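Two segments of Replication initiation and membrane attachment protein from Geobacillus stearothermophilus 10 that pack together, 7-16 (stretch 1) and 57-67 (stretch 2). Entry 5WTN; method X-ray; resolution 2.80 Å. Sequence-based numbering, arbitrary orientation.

Stretch 1, residues 7-16: ELIAVDRYTV
Stretch 2 57-67: DGQEATHHRLM

A short antiparallel β pairing, continued by a histidine-centred packing of Leu8, Asp12 and Tyr14 around His63, joins the two stretches and buries 795 Å² in all. Stretch 1 runs through a type I turn, Ile9 to Asp12 (Ala10 -57/-27, Val11 -92/-1), closed by Asp12 N to Ile9 O at 3.0 Å, then extends as strand 13-16 (Tyr14 -130/165). Stretch 2 is extended at Ala61 (-152/162) and Thr62 and continues into a helix that includes His64 to Met67; strand and helix axes diverge by 68° and approach to 8.7 Å.

Tyr14 and Ala61 form the hydrogen-bonded pair, Tyr14 N to Ala61 O 3.0 Å and Ala61 N to Tyr14 O 3.3 Å. Arg13 faces Thr62 in the adjacent non-hydrogen-bonded pair, CA to CA about 4.4 Å. Arg13 (m, t, m) sends NE to Glu60 (m, t) OE1, a 2.5 Å salt bridge.

Asp12 O accepts from both His63 N and His63 ND1, each 3.2 Å; the ND1 bond is nearly straight (175°) and helps orient the imidazole (chi1 m, chi2 71°). Leu8 (t, p) CD1 lies over one face of the His63 ring, 3.6 Å from its centroid; the edge of Tyr14 meets the opposite face of His63, with the Tyr14 and His63 centroids 5.0 Å apart and planes at 64°. Tyr14 (chi1 p, chi2 98°) in turn carries Leu66 (m, t) CD1 over a face, 4.2 Å from the Tyr14 centroid.

Water 1 bridges Val16 N (2.9 Å) and Gln59 O (2.8 Å).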

# COMPACT_ATOMS: atom_id res chain seq x y z
N GLU A 7 36.55 5.80 -2.69
CA GLU A 7 35.52 5.86 -3.72
C GLU A 7 34.47 6.96 -3.50
O GLU A 7 34.16 7.71 -4.43
CB GLU A 7 34.82 4.50 -3.85
CG GLU A 7 35.52 3.52 -4.77
CD GLU A 7 35.21 2.07 -4.43
OE1 GLU A 7 36.08 1.21 -4.67
OE2 GLU A 7 34.10 1.80 -3.93
N LEU A 8 33.93 7.04 -2.29
CA LEU A 8 32.84 7.97 -2.01
C LEU A 8 33.23 9.07 -1.01
O LEU A 8 33.71 8.79 0.10
CB LEU A 8 31.66 7.17 -1.44
CG LEU A 8 30.39 7.86 -1.01
CD1 LEU A 8 29.65 8.28 -2.23
CD2 LEU A 8 29.58 6.90 -0.16
N ILE A 9 33.01 10.32 -1.40
CA ILE A 9 33.19 11.45 -0.47
C ILE A 9 31.90 12.27 -0.37
O ILE A 9 31.04 12.18 -1.24
CB ILE A 9 34.37 12.36 -0.87
CG1 ILE A 9 34.15 12.99 -2.24
CG2 ILE A 9 35.66 11.59 -0.89
CD1 ILE A 9 35.27 13.88 -2.68
N ALA A 10 31.75 13.06 0.70
CA ALA A 10 30.48 13.73 0.99
C ALA A 10 29.95 14.64 -0.12
O ALA A 10 28.74 14.85 -0.21
CB ALA A 10 30.57 14.50 2.29
N VAL A 11 30.84 15.19 -0.95
CA VAL A 11 30.38 16.14 -1.95
C VAL A 11 30.05 15.46 -3.25
O VAL A 11 29.66 16.13 -4.22
CB VAL A 11 31.40 17.29 -2.23
CG1 VAL A 11 31.49 18.24 -1.04
CG2 VAL A 11 32.78 16.74 -2.65
N ASP A 12 30.23 14.14 -3.30
CA ASP A 12 29.84 13.38 -4.48
C ASP A 12 28.32 13.44 -4.63
O ASP A 12 27.57 13.56 -3.64
CB ASP A 12 30.30 11.92 -4.39
CG ASP A 12 31.80 11.76 -4.63
OD1 ASP A 12 32.36 12.59 -5.38
OD2 ASP A 12 32.40 10.79 -4.09
N ARG A 13 27.83 13.38 -5.86
CA ARG A 13 26.39 13.53 -6.10
C ARG A 13 25.70 12.23 -6.52
O ARG A 13 26.30 11.38 -7.18
CB ARG A 13 26.14 14.61 -7.16
CG ARG A 13 26.76 15.96 -6.82
CD ARG A 13 26.27 17.04 -7.77
NE ARG A 13 26.15 16.55 -9.14
CZ ARG A 13 27.15 16.51 -10.02
NH1 ARG A 13 28.36 16.93 -9.66
NH2 ARG A 13 26.95 16.05 -11.24
N TYR A 14 24.44 12.08 -6.13
CA TYR A 14 23.65 10.92 -6.54
C TYR A 14 22.30 11.28 -7.12
O TYR A 14 21.81 12.41 -7.00
CB TYR A 14 23.46 9.96 -5.38
CG TYR A 14 22.58 10.48 -4.28
CD1 TYR A 14 21.23 10.14 -4.21
CD2 TYR A 14 23.10 11.29 -3.28
CE1 TYR A 14 20.42 10.60 -3.17
CE2 TYR A 14 22.29 11.75 -2.23
CZ TYR A 14 20.95 11.41 -2.19
OH TYR A 14 20.17 11.88 -1.17
N THR A 15 21.71 10.30 -7.77
CA THR A 15 20.29 10.30 -8.08
C THR A 15 19.76 8.92 -7.73
O THR A 15 20.52 7.95 -7.77
CB THR A 15 20.05 10.61 -9.56
OG1 THR A 15 18.65 10.53 -9.82
CG2 THR A 15 20.77 9.61 -10.46
N VAL A 16 18.49 8.84 -7.36
CA VAL A 16 17.83 7.55 -7.13
C VAL A 16 16.84 7.25 -8.23
O VAL A 16 15.96 8.07 -8.53
CB VAL A 16 17.03 7.54 -5.84
CG1 VAL A 16 16.56 6.11 -5.53
CG2 VAL A 16 17.83 8.12 -4.72
N ASP A 57 12.81 14.31 -7.18
CA ASP A 57 12.10 13.70 -8.29
C ASP A 57 13.03 13.79 -9.48
O ASP A 57 13.07 14.81 -10.17
CB ASP A 57 10.79 14.42 -8.55
CG ASP A 57 9.93 13.71 -9.59
OD1 ASP A 57 9.74 12.47 -9.49
OD2 ASP A 57 9.44 14.39 -10.52
N GLY A 58 13.72 12.69 -9.76
CA GLY A 58 14.75 12.69 -10.78
C GLY A 58 15.94 13.61 -10.54
O GLY A 58 16.82 13.71 -11.39
N GLN A 59 16.00 14.28 -9.39
CA GLN A 59 16.97 15.35 -9.17
C GLN A 59 18.25 14.93 -8.43
O GLN A 59 18.34 13.83 -7.89
CB GLN A 59 16.32 16.51 -8.41
CG GLN A 59 15.42 17.39 -9.27
CD GLN A 59 14.70 18.44 -8.44
OE1 GLN A 59 14.04 18.11 -7.44
NE2 GLN A 59 14.83 19.71 -8.83
N GLU A 60 19.23 15.83 -8.43
CA GLU A 60 20.52 15.57 -7.81
C GLU A 60 20.56 16.02 -6.35
O GLU A 60 19.83 16.92 -5.94
CB GLU A 60 21.64 16.25 -8.60
CG GLU A 60 21.62 15.95 -10.09
CD GLU A 60 22.99 16.08 -10.73
OE1 GLU A 60 23.86 16.75 -10.13
OE2 GLU A 60 23.20 15.51 -11.82
N ALA A 61 21.43 15.37 -5.59
CA ALA A 61 21.64 15.67 -4.18
C ALA A 61 23.08 15.29 -3.86
O ALA A 61 23.71 14.56 -4.62
CB ALA A 61 20.67 14.87 -3.34
N THR A 62 23.61 15.79 -2.76
CA THR A 62 24.96 15.43 -2.35
C THR A 62 24.78 14.49 -1.20
O THR A 62 23.77 14.55 -0.50
CB THR A 62 25.82 16.65 -1.93
OG1 THR A 62 25.35 17.18 -0.68
CG2 THR A 62 25.78 17.73 -2.99
N HIS A 63 25.73 13.59 -0.98
CA HIS A 63 25.55 12.61 0.08
C HIS A 63 25.35 13.22 1.47
O HIS A 63 25.00 12.51 2.41
CB HIS A 63 26.69 11.60 0.08
CG HIS A 63 26.54 10.54 -0.98
ND1 HIS A 63 26.70 10.81 -2.32
CD2 HIS A 63 26.24 9.23 -0.89
CE1 HIS A 63 26.51 9.70 -3.01
NE2 HIS A 63 26.23 8.73 -2.16
N HIS A 64 25.60 14.53 1.60
CA HIS A 64 25.26 15.25 2.81
C HIS A 64 23.80 15.03 3.14
O HIS A 64 23.44 14.75 4.28
CB HIS A 64 25.52 16.74 2.62
CG HIS A 64 26.93 17.14 2.91
ND1 HIS A 64 27.67 16.57 3.92
CD2 HIS A 64 27.73 18.06 2.32
CE1 HIS A 64 28.87 17.12 3.95
NE2 HIS A 64 28.93 18.02 2.98
N ARG A 65 22.96 15.13 2.11
CA ARG A 65 21.52 14.94 2.28
C ARG A 65 21.16 13.58 2.91
O ARG A 65 20.41 13.52 3.87
CB ARG A 65 20.83 15.12 0.95
CG ARG A 65 19.33 14.95 0.99
CD ARG A 65 18.81 15.15 -0.39
NE ARG A 65 17.39 14.88 -0.54
CZ ARG A 65 16.59 15.61 -1.30
NH1 ARG A 65 17.09 16.67 -1.93
NH2 ARG A 65 15.30 15.30 -1.42
N LEU A 66 21.75 12.51 2.39
CA LEU A 66 21.55 11.18 2.96
C LEU A 66 22.00 11.10 4.42
O LEU A 66 21.36 10.44 5.24
CB LEU A 66 22.28 10.12 2.13
CG LEU A 66 21.54 9.60 0.90
CD1 LEU A 66 22.37 8.54 0.18
CD2 LEU A 66 20.18 9.05 1.28
N MET A 67 23.10 11.78 4.74
CA MET A 67 23.66 11.77 6.08
C MET A 67 22.69 12.46 7.03
O MET A 67 22.47 12.01 8.17
CB MET A 67 25.03 12.44 6.11
CG MET A 67 26.12 11.72 5.31
SD MET A 67 27.73 12.51 5.35
CE MET A 67 28.00 12.42 7.08
O HOH W 1 17.08 11.29 -8.02
O HOH W 2 14.37 10.96 -8.13